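Threonine--tRNA ligase catalytic subunit (PDB 3A32) probably activates threonine with ATP and transfers it to the acceptor end of tRNA(Thr), acting as a zinc-binding homodimer that lacks an editing domain. Local coordinates at residues Val204-Ser209 / Ile247-Gly252; Lys260-Met265 / Met278-Phe283; Ile339-Ile344 / Pro397-Phe402; Val374-Ser379 / Asp466-Leu471. All coordinates share one frame; numbering follows the deposited sequence.

Contacts 1 and 2 share the large mixed sheet of the catalytic core, where strands 202-207 and 260-268 are neighbours; contacts 3 and 4 share the sheet of the anticodon-binding part, joined through strands 341-347 and 373-380. Contacts 2 and 3 are buried. Contact 3 is almost wholly apolar between parallel strands, while contact 2 is an antiparallel hairpin with one polar face that approaches the zinc site. Contacts 1 and 4 lie at sheet edges and are partly buried, and charged and hydroxyl groups take part there too: an arginine-glutamate salt bridge beside contact 1, an Asx turn in contact 4. The centres of contacts 1 and 3 are about 46 Å apart.

Contact 1. Residues Val204-Ser209 / Ile247-Gly252; sequences VRLSMS and IVELEG. With SO4 (sulfate ion), chain C.
CG of Arg205 stands anti to its backbone N (chi1 179°) and CG of Leu250 anti to its carbonyl carbon (chi1 -49°), and on this face of the sheet the two side chains cross at a slant, Arg205 CD lying 3.7 Å from Leu250 CD1. An arginine suits the place because its methylenes cover the leucine while NH2 makes a salt bridge with Glu275. NH2 also donates to O4 of a sulfate ion, probably from the crystallisation liquor, at 3.0 Å, in the guanidinium plane at its edge. An alanine here would probably leave the carboxylate of Glu275 without this mate and open a gap beside Leu250. On the opposite face Val204 and Ile247 lie side by side, Val204 CB 3.8 Å from Ile247 CD1. Farther along, Met208 crosses Glu249 at about a right angle, with their CG atoms 3.6 Å apart, and the glutamate goes on to a salt bridge with Arg233. Leu206 is bonded to the neighbouring strand through both its amide and its carbonyl: N donates to Val248 O at 2.7 Å and O accepts from Leu250 N at 2.8 Å. This parallel pairing closes a beta-alpha-beta unit, with helix 222-243 between its strands, at the edge of the class II synthetase core sheet.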
# COMPACT_ATOMS: atom_id res chain seq x y z
N VAL A 204 -13.17 18.04 -21.55
CA VAL A 204 -11.78 18.36 -21.29
C VAL A 204 -11.63 19.89 -21.33
O VAL A 204 -11.96 20.51 -22.33
CB VAL A 204 -10.82 17.67 -22.33
CG1 VAL A 204 -9.52 18.43 -22.45
CG2 VAL A 204 -10.54 16.20 -21.93
N ARG A 205 -11.13 20.47 -20.24
CA ARG A 205 -10.97 21.92 -20.16
C ARG A 205 -9.49 22.32 -20.12
O ARG A 205 -8.76 21.91 -19.22
CB ARG A 205 -11.68 22.45 -18.90
CG ARG A 205 -11.57 23.97 -18.66
CD ARG A 205 -12.26 24.34 -17.32
NE ARG A 205 -13.69 24.37 -17.53
CZ ARG A 205 -14.60 23.74 -16.78
NH1 ARG A 205 -14.25 23.05 -15.70
NH2 ARG A 205 -15.88 23.84 -17.13
N LEU A 206 -9.07 23.18 -21.04
CA LEU A 206 -7.70 23.67 -21.03
C LEU A 206 -7.63 25.05 -20.42
O LEU A 206 -8.49 25.90 -20.72
CB LEU A 206 -7.12 23.72 -22.44
CG LEU A 206 -7.31 22.53 -23.41
CD1 LEU A 206 -6.53 22.75 -24.74
CD2 LEU A 206 -6.95 21.14 -22.81
N SER A 207 -6.65 25.27 -19.54
CA SER A 207 -6.44 26.61 -18.99
C SER A 207 -5.07 27.18 -19.41
O SER A 207 -4.01 26.63 -19.10
CB SER A 207 -6.64 26.61 -17.48
OG SER A 207 -7.93 26.11 -17.15
N MET A 208 -5.09 28.29 -20.14
CA MET A 208 -3.92 28.78 -20.87
C MET A 208 -3.46 30.13 -20.33
O MET A 208 -4.15 30.71 -19.51
CB MET A 208 -4.25 28.91 -22.36
CG MET A 208 -4.97 27.75 -22.96
SD MET A 208 -3.98 26.22 -22.88
CE MET A 208 -4.23 25.57 -24.54
N SER A 209 -2.30 30.62 -20.79
CA SER A 209 -1.84 31.97 -20.49
C SER A 209 -2.71 33.01 -21.16
O SER A 209 -3.49 32.71 -22.06
CB SER A 209 -0.42 32.23 -20.99
OG SER A 209 -0.37 32.12 -22.40
N ILE A 247 -13.95 20.02 -26.09
CA ILE A 247 -12.76 20.65 -25.57
C ILE A 247 -13.12 22.09 -25.32
O ILE A 247 -13.72 22.72 -26.17
CB ILE A 247 -11.58 20.64 -26.61
CG1 ILE A 247 -11.33 19.23 -27.20
CG2 ILE A 247 -10.30 21.25 -25.99
CD1 ILE A 247 -11.11 18.13 -26.08
N VAL A 248 -12.77 22.61 -24.15
CA VAL A 248 -13.08 23.97 -23.76
C VAL A 248 -11.72 24.60 -23.46
O VAL A 248 -10.95 23.99 -22.75
CB VAL A 248 -13.97 24.04 -22.46
CG1 VAL A 248 -14.03 25.45 -21.95
CG2 VAL A 248 -15.39 23.57 -22.74
N GLU A 249 -11.46 25.81 -23.98
CA GLU A 249 -10.20 26.52 -23.75
C GLU A 249 -10.43 27.88 -23.07
O GLU A 249 -11.26 28.68 -23.54
CB GLU A 249 -9.45 26.70 -25.06
CG GLU A 249 -8.02 27.07 -24.82
CD GLU A 249 -7.19 27.23 -26.07
OE1 GLU A 249 -7.21 26.34 -26.95
OE2 GLU A 249 -6.49 28.26 -26.15
N LEU A 250 -9.73 28.12 -21.95
CA LEU A 250 -9.88 29.36 -21.22
C LEU A 250 -8.59 30.16 -21.18
O LEU A 250 -7.61 29.78 -20.52
CB LEU A 250 -10.40 29.14 -19.80
CG LEU A 250 -11.63 28.24 -19.54
CD1 LEU A 250 -11.75 27.98 -18.06
CD2 LEU A 250 -12.92 28.87 -20.08
N GLU A 251 -8.61 31.30 -21.87
CA GLU A 251 -7.49 32.18 -21.91
C GLU A 251 -7.30 32.82 -20.55
O GLU A 251 -8.27 33.24 -19.91
CB GLU A 251 -7.65 33.24 -23.02
CG GLU A 251 -6.54 34.34 -23.02
CD GLU A 251 -6.64 35.33 -24.21
OE1 GLU A 251 -7.72 35.38 -24.83
OE2 GLU A 251 -5.65 36.02 -24.52
N GLY A 252 -6.04 32.87 -20.11
CA GLY A 252 -5.70 33.56 -18.88
C GLY A 252 -5.97 32.79 -17.61
O GLY A 252 -5.81 33.35 -16.52
S SO4 C . -18.30 25.23 -20.58
O1 SO4 C . -18.46 23.92 -21.23
O2 SO4 C . -17.52 26.11 -21.45
O3 SO4 C . -19.64 25.78 -20.42
O4 SO4 C . -17.60 25.13 -19.29

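Contact 2. Residues Lys260-Met265 / Met278-Phe283; sequences KLDFIM and MGTIQF
The ring of Phe263 has Gly279 N at its edge, in the ring plane, and Phe263 CD2 comes to 3.5 Å from Gly279 C. Ile281 CD1 approaches obliquely, 4.0 Å from Phe263 CZ, and Met185 of helix 174-191 also packs against the phenylalanine. Glycine fits position 279 because a beta carbon there would press tightly on the ring. The amide of Gln282 is fixed by its NE2, which donates to a lone pair of Phe283 O almost within the amide plane and also bonds Gly258 O; its OE1 rests 3.6 Å from Lys260 CD.

On the same face as Gln282, the carboxylate of Asp262 runs alongside Thr280 and accepts from its hydroxyl through OD1. The modelled OG1 to OD1 distance is very short, so its exact value is doubtful. Lys260 NZ stands 3.7 Å from Asp262 OD2, a long salt bridge that would partly balance the acid. At the other end of the pair, Met265 CB meets Met278 CE at 3.7 Å, two flexible chains filling the space beside Leu189.

Leu261 and Ile281 form a hydrogen-bonded pair, with Ile281 N donating to Leu261 O at 2.8 Å. Beyond Asp262 and Thr280 the strands pair unevenly: Phe263 O accepts from Met278 N at 2.8 Å, whereas Phe263 N donates to Gly279 O at 3.1 Å, so two residues face one, as in a beta bulge. The whole is an antiparallel beta hairpin inside the class II catalytic sheet, and Gln282 touches His310, a zinc ligand on the adjoining strand 306-316.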
# COMPACT_ATOMS: atom_id res chain seq x y z
N LYS A 260 -2.59 23.97 -18.25
CA LYS A 260 -3.11 22.68 -17.77
C LYS A 260 -4.34 22.21 -18.51
O LYS A 260 -4.98 22.97 -19.23
CB LYS A 260 -3.46 22.75 -16.27
CG LYS A 260 -4.32 23.96 -15.90
CD LYS A 260 -4.99 23.80 -14.52
CE LYS A 260 -5.77 25.09 -14.18
NZ LYS A 260 -6.61 24.87 -12.97
N LEU A 261 -4.68 20.95 -18.28
CA LEU A 261 -5.89 20.33 -18.76
C LEU A 261 -6.57 19.64 -17.56
O LEU A 261 -5.91 18.90 -16.79
CB LEU A 261 -5.46 19.30 -19.79
CG LEU A 261 -6.37 18.36 -20.53
CD1 LEU A 261 -5.59 17.86 -21.72
CD2 LEU A 261 -6.86 17.19 -19.62
N ASP A 262 -7.88 19.84 -17.42
CA ASP A 262 -8.64 19.20 -16.34
C ASP A 262 -9.61 18.21 -16.93
O ASP A 262 -10.17 18.46 -17.99
CB ASP A 262 -9.41 20.24 -15.56
CG ASP A 262 -8.49 21.10 -14.72
OD1 ASP A 262 -7.66 20.48 -13.98
OD2 ASP A 262 -8.56 22.35 -14.83
N PHE A 263 -9.73 17.09 -16.25
CA PHE A 263 -10.67 16.02 -16.60
C PHE A 263 -11.99 16.25 -15.89
O PHE A 263 -12.02 16.31 -14.67
CB PHE A 263 -10.14 14.69 -16.09
CG PHE A 263 -8.79 14.30 -16.66
CD1 PHE A 263 -8.57 14.31 -18.07
CD2 PHE A 263 -7.78 13.85 -15.83
CE1 PHE A 263 -7.36 13.91 -18.58
CE2 PHE A 263 -6.56 13.44 -16.35
CZ PHE A 263 -6.36 13.47 -17.70
N ILE A 264 -13.08 16.32 -16.64
CA ILE A 264 -14.34 16.69 -16.07
C ILE A 264 -15.43 15.74 -16.54
O ILE A 264 -15.78 15.73 -17.72
CB ILE A 264 -14.75 18.14 -16.46
CG1 ILE A 264 -13.81 19.16 -15.83
CG2 ILE A 264 -16.16 18.44 -15.95
CD1 ILE A 264 -13.61 20.32 -16.69
N MET A 265 -15.98 14.95 -15.62
CA MET A 265 -17.16 14.16 -15.94
C MET A 265 -18.42 15.02 -15.80
O MET A 265 -18.57 15.74 -14.81
CB MET A 265 -17.24 12.95 -15.01
CG MET A 265 -18.43 12.08 -15.31
SD MET A 265 -18.10 10.38 -14.85
CE MET A 265 -16.85 9.91 -16.06
N MET A 278 -12.13 15.91 -11.86
CA MET A 278 -11.27 14.79 -11.45
C MET A 278 -9.80 15.23 -11.45
O MET A 278 -9.48 16.27 -10.82
CB MET A 278 -11.55 13.56 -12.32
CG MET A 278 -12.94 13.08 -12.07
SD MET A 278 -13.49 11.78 -13.17
CE MET A 278 -15.07 11.42 -12.47
N GLY A 279 -8.93 14.50 -12.16
CA GLY A 279 -7.50 14.81 -12.16
C GLY A 279 -7.16 15.97 -13.10
O GLY A 279 -8.07 16.59 -13.65
N THR A 280 -5.88 16.24 -13.27
CA THR A 280 -5.36 17.36 -14.04
C THR A 280 -4.05 16.92 -14.70
O THR A 280 -3.39 15.98 -14.23
CB THR A 280 -5.09 18.62 -13.13
OG1 THR A 280 -6.35 19.05 -12.57
CG2 THR A 280 -4.62 19.81 -13.94
N ILE A 281 -3.71 17.56 -15.82
CA ILE A 281 -2.37 17.51 -16.38
C ILE A 281 -1.84 18.93 -16.32
O ILE A 281 -2.33 19.80 -17.03
CB ILE A 281 -2.31 16.98 -17.87
CG1 ILE A 281 -2.97 15.61 -17.97
CG2 ILE A 281 -0.85 16.92 -18.38
CD1 ILE A 281 -3.16 15.16 -19.38
N GLN A 282 -0.79 19.13 -15.51
CA GLN A 282 -0.22 20.43 -15.20
C GLN A 282 1.30 20.55 -15.51
O GLN A 282 2.14 19.93 -14.86
CB GLN A 282 -0.48 20.73 -13.72
CG GLN A 282 0.21 21.99 -13.21
CD GLN A 282 -0.54 23.24 -13.63
OE1 GLN A 282 -1.68 23.44 -13.20
NE2 GLN A 282 0.11 24.10 -14.44
N PHE A 283 1.62 21.32 -16.54
CA PHE A 283 2.95 21.84 -16.82
C PHE A 283 3.50 22.82 -15.79
O PHE A 283 2.76 23.58 -15.13
CB PHE A 283 2.93 22.55 -18.17
CG PHE A 283 2.75 21.61 -19.32
CD1 PHE A 283 3.85 21.21 -20.08
CD2 PHE A 283 1.49 21.10 -19.63
CE1 PHE A 283 3.69 20.31 -21.15
CE2 PHE A 283 1.31 20.24 -20.69
CZ PHE A 283 2.41 19.82 -21.46

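Contact 3. Residues Ile339-Ile344 / Pro397-Phe402; sequences IQFAVI and PAVNVF
Two parallel strands, 341-347 and 399-403, run together inside the mixed sheet of the anticodon-binding domain, and the loops leading into them meet as well. Both backbone polar atoms of Ala342 turn to strand 399-403: its N donates to Val399 O at 2.7 Å and its O accepts from Val401 N at 2.6 Å. On one face Phe341 lies alongside Val399, its CD1 3.8 Å from Val399 CB, while Val401 CG2 comes to the ring edge; Phe372 adds an edge-to-face ring contact. On the other face the small Ala342 makes room for the proline ring, although Ala342 CB to Pro397 CG, at 3.5 Å, is tight. Ile344 and Phe402 point the same way side by side, with Ile344 CD1 3.7 Å from Phe402 CE1, and helix 384-393 covers them through Leu384. An alanine in place of Phe402 would probably open a gap beside Ile344 and leave Leu384 and Val388 short of packing. Within the paired strands Asn400 is the polar residue: its ND2 bonds Glu392 weakly, but its buried OD1 has no partner in the model. Cohesion therefore rests on backbone hydrogen bonds and apolar fit, and burying that carbonyl oxygen unpartnered probably carries some cost.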
# COMPACT_ATOMS: atom_id res chain seq x y z
N ILE A 339 -18.28 -5.36 1.53
CA ILE A 339 -18.78 -6.74 1.52
C ILE A 339 -18.95 -7.19 0.07
O ILE A 339 -19.77 -6.61 -0.68
CB ILE A 339 -20.13 -6.89 2.32
CG1 ILE A 339 -19.93 -6.45 3.78
CG2 ILE A 339 -20.66 -8.35 2.22
CD1 ILE A 339 -21.25 -6.38 4.65
N GLN A 340 -18.19 -8.20 -0.35
CA GLN A 340 -18.27 -8.71 -1.71
C GLN A 340 -19.40 -9.70 -1.94
O GLN A 340 -20.14 -9.60 -2.93
CB GLN A 340 -16.91 -9.29 -2.11
CG GLN A 340 -15.85 -8.14 -2.28
CD GLN A 340 -14.52 -8.63 -2.68
OE1 GLN A 340 -13.90 -9.43 -1.98
NE2 GLN A 340 -14.03 -8.13 -3.82
N PHE A 341 -19.55 -10.68 -1.04
CA PHE A 341 -20.65 -11.65 -1.11
C PHE A 341 -21.37 -11.57 0.19
O PHE A 341 -20.74 -11.78 1.23
CB PHE A 341 -20.13 -13.10 -1.27
CG PHE A 341 -19.63 -13.40 -2.65
CD1 PHE A 341 -20.53 -13.74 -3.68
CD2 PHE A 341 -18.27 -13.31 -2.95
CE1 PHE A 341 -20.07 -14.00 -4.97
CE2 PHE A 341 -17.79 -13.56 -4.24
CZ PHE A 341 -18.68 -13.94 -5.26
N ALA A 342 -22.68 -11.28 0.17
CA ALA A 342 -23.49 -11.48 1.37
C ALA A 342 -24.21 -12.82 1.18
O ALA A 342 -24.89 -13.01 0.15
CB ALA A 342 -24.48 -10.35 1.58
N VAL A 343 -24.04 -13.73 2.12
CA VAL A 343 -24.63 -15.06 2.07
C VAL A 343 -25.76 -15.09 3.10
O VAL A 343 -25.52 -14.94 4.31
CB VAL A 343 -23.57 -16.19 2.39
CG1 VAL A 343 -24.21 -17.56 2.38
CG2 VAL A 343 -22.36 -16.16 1.37
N ILE A 344 -26.99 -15.21 2.60
CA ILE A 344 -28.22 -15.02 3.38
C ILE A 344 -28.99 -16.34 3.51
O ILE A 344 -29.50 -16.88 2.52
CB ILE A 344 -29.09 -13.88 2.79
CG1 ILE A 344 -28.29 -12.58 2.76
CG2 ILE A 344 -30.35 -13.63 3.66
CD1 ILE A 344 -28.53 -11.69 1.61
N PRO A 397 -24.08 -5.00 -0.17
CA PRO A 397 -23.05 -5.96 -0.57
C PRO A 397 -22.98 -6.01 -2.08
O PRO A 397 -23.99 -5.80 -2.73
CB PRO A 397 -23.58 -7.30 -0.02
CG PRO A 397 -24.52 -6.90 1.11
CD PRO A 397 -25.19 -5.67 0.52
N ALA A 398 -21.81 -6.26 -2.66
CA ALA A 398 -21.70 -6.35 -4.12
C ALA A 398 -22.63 -7.45 -4.67
O ALA A 398 -23.36 -7.23 -5.62
CB ALA A 398 -20.22 -6.57 -4.57
N VAL A 399 -22.63 -8.63 -4.04
CA VAL A 399 -23.43 -9.78 -4.52
C VAL A 399 -24.19 -10.36 -3.33
O VAL A 399 -23.57 -10.60 -2.32
CB VAL A 399 -22.50 -10.88 -5.17
CG1 VAL A 399 -23.32 -12.09 -5.70
CG2 VAL A 399 -21.62 -10.29 -6.36
N ASN A 400 -25.52 -10.54 -3.44
CA ASN A 400 -26.33 -11.29 -2.44
C ASN A 400 -26.56 -12.73 -2.88
O ASN A 400 -26.97 -12.94 -4.01
CB ASN A 400 -27.71 -10.63 -2.10
CG ASN A 400 -27.58 -9.23 -1.51
OD1 ASN A 400 -26.53 -8.87 -0.93
ND2 ASN A 400 -28.63 -8.40 -1.69
N VAL A 401 -26.27 -13.69 -2.00
CA VAL A 401 -26.49 -15.13 -2.30
C VAL A 401 -27.56 -15.62 -1.34
O VAL A 401 -27.36 -15.60 -0.13
CB VAL A 401 -25.18 -15.99 -2.21
CG1 VAL A 401 -25.45 -17.48 -2.52
CG2 VAL A 401 -24.08 -15.42 -3.16
N PHE A 402 -28.72 -15.95 -1.86
CA PHE A 402 -29.85 -16.35 -1.02
C PHE A 402 -29.92 -17.85 -0.96
O PHE A 402 -29.99 -18.52 -2.00
CB PHE A 402 -31.19 -15.80 -1.54
CG PHE A 402 -31.33 -14.29 -1.34
CD1 PHE A 402 -31.71 -13.77 -0.11
CD2 PHE A 402 -31.05 -13.41 -2.39
CE1 PHE A 402 -31.83 -12.40 0.09
CE2 PHE A 402 -31.17 -12.03 -2.20
CZ PHE A 402 -31.57 -11.51 -0.97

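Contact 4. Residues Val374-Ser379 / Asp466-Leu471; sequences VAVKGS and DFSFML
Strand 373-380 and the chain's C-terminal tail pair in parallel for a single bridge, Val374 with Asp466, where Phe467 N donates to Val374 O at 2.7 Å before the tail curls into the 3-10 segment 468-470. The tail thus adds a short outer strand to the sheet of the anticodon-binding part, and an Asx turn ends it: Asp466 OD1 accepts from Ser468 N at 3.0 Å.

The hydroxyl of Ser468 then serves as acceptor where a continuing strand would offer a carbonyl. Its OG, anti to the carbonyl carbon (chi1 -55°), takes a nearly straight bond from Val376 N at 3.1 Å, with an angle of 175° at the hydrogen, and in turn donates to Asp466 OD1. That second bond is modelled very short and its length is doubtful, so one carboxylate oxygen appears to take both the N-H and the hydroxyl of Ser468. A small hydroxyl suits a place this close to the strand.

Leu471, the last residue, leans on the strand with its CB 4.1 Å from Lys377 CB. Ala375 offers only a methyl group here, and the leucine is modelled doubtfully close to it. Lys377, bent at chi2, brings its CD to 3.8 Å from Leu471 C. Leu471 O accepts from Lys129 NZ of the second subunit, so the tail also takes part in the dimer. Phe467, which packs on Tyr69 of the second subunit, carries Met470 CE over one face of its ring, 3.7 Å above the plane and displaced toward the rim.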
# COMPACT_ATOMS: atom_id res chain seq x y z
N VAL A 374 -16.70 -11.54 2.83
CA VAL A 374 -17.94 -12.30 2.99
C VAL A 374 -18.69 -11.85 4.29
O VAL A 374 -18.05 -11.58 5.33
CB VAL A 374 -17.67 -13.86 3.00
CG1 VAL A 374 -19.01 -14.69 3.00
CG2 VAL A 374 -16.83 -14.27 1.80
N ALA A 375 -20.01 -11.71 4.21
CA ALA A 375 -20.84 -11.56 5.39
C ALA A 375 -22.00 -12.57 5.32
O ALA A 375 -22.68 -12.65 4.29
CB ALA A 375 -21.36 -10.12 5.48
N VAL A 376 -22.19 -13.36 6.37
CA VAL A 376 -23.33 -14.30 6.46
C VAL A 376 -24.40 -13.64 7.28
O VAL A 376 -24.10 -13.03 8.30
CB VAL A 376 -22.94 -15.59 7.15
CG1 VAL A 376 -24.20 -16.52 7.31
CG2 VAL A 376 -21.89 -16.30 6.36
N LYS A 377 -25.64 -13.72 6.80
CA LYS A 377 -26.78 -13.23 7.56
C LYS A 377 -27.77 -14.41 7.80
O LYS A 377 -28.14 -15.09 6.87
CB LYS A 377 -27.46 -12.07 6.80
CG LYS A 377 -28.74 -11.48 7.42
CD LYS A 377 -28.53 -10.95 8.87
CE LYS A 377 -29.88 -10.55 9.45
NZ LYS A 377 -29.76 -9.76 10.72
N GLY A 378 -28.11 -14.67 9.04
CA GLY A 378 -29.15 -15.63 9.41
C GLY A 378 -30.51 -14.96 9.28
O GLY A 378 -30.79 -13.99 9.97
N SER A 379 -31.35 -15.43 8.38
CA SER A 379 -32.64 -14.77 8.16
C SER A 379 -33.74 -15.83 8.26
O SER A 379 -33.49 -16.92 8.77
CB SER A 379 -32.66 -14.06 6.80
OG SER A 379 -33.79 -13.19 6.69
N ASP A 466 -14.17 -11.49 7.07
CA ASP A 466 -15.48 -11.89 7.53
C ASP A 466 -16.17 -10.68 8.16
O ASP A 466 -15.82 -10.24 9.26
CB ASP A 466 -15.39 -13.07 8.51
CG ASP A 466 -16.76 -13.65 8.86
OD1 ASP A 466 -17.82 -13.04 8.60
OD2 ASP A 466 -16.81 -14.71 9.47
N PHE A 467 -17.15 -10.12 7.43
CA PHE A 467 -17.89 -8.97 7.94
C PHE A 467 -19.33 -9.30 8.39
O PHE A 467 -20.20 -8.39 8.44
CB PHE A 467 -17.91 -7.87 6.87
CG PHE A 467 -16.60 -7.13 6.71
CD1 PHE A 467 -15.73 -6.94 7.79
CD2 PHE A 467 -16.28 -6.56 5.46
CE1 PHE A 467 -14.51 -6.21 7.63
CE2 PHE A 467 -15.11 -5.80 5.29
CZ PHE A 467 -14.21 -5.64 6.39
N SER A 468 -19.56 -10.56 8.77
CA SER A 468 -20.85 -11.01 9.23
C SER A 468 -21.43 -10.09 10.29
O SER A 468 -22.62 -9.83 10.24
CB SER A 468 -20.82 -12.44 9.78
OG SER A 468 -20.29 -13.32 8.84
N PHE A 469 -20.59 -9.55 11.19
CA PHE A 469 -21.07 -8.72 12.31
C PHE A 469 -21.84 -7.48 11.88
O PHE A 469 -22.62 -6.92 12.68
CB PHE A 469 -19.91 -8.32 13.25
CG PHE A 469 -18.85 -7.47 12.61
CD1 PHE A 469 -18.97 -6.06 12.59
CD2 PHE A 469 -17.70 -8.06 12.07
CE1 PHE A 469 -17.95 -5.26 12.02
CE2 PHE A 469 -16.67 -7.25 11.48
CZ PHE A 469 -16.80 -5.87 11.45
N MET A 470 -21.61 -7.07 10.61
CA MET A 470 -22.22 -5.88 10.01
C MET A 470 -23.64 -6.12 9.54
O MET A 470 -24.36 -5.16 9.26
CB MET A 470 -21.42 -5.42 8.78
CG MET A 470 -19.99 -4.95 9.07
SD MET A 470 -19.21 -4.22 7.58
CE MET A 470 -17.62 -3.77 8.30
N LEU A 471 -24.07 -7.38 9.41
CA LEU A 471 -25.36 -7.62 8.77
C LEU A 471 -26.55 -7.79 9.75
O LEU A 471 -26.34 -8.36 10.82
CB LEU A 471 -25.23 -8.79 7.78
CG LEU A 471 -25.12 -8.39 6.30
CD1 LEU A 471 -24.49 -7.04 6.01
CD2 LEU A 471 -24.58 -9.43 5.38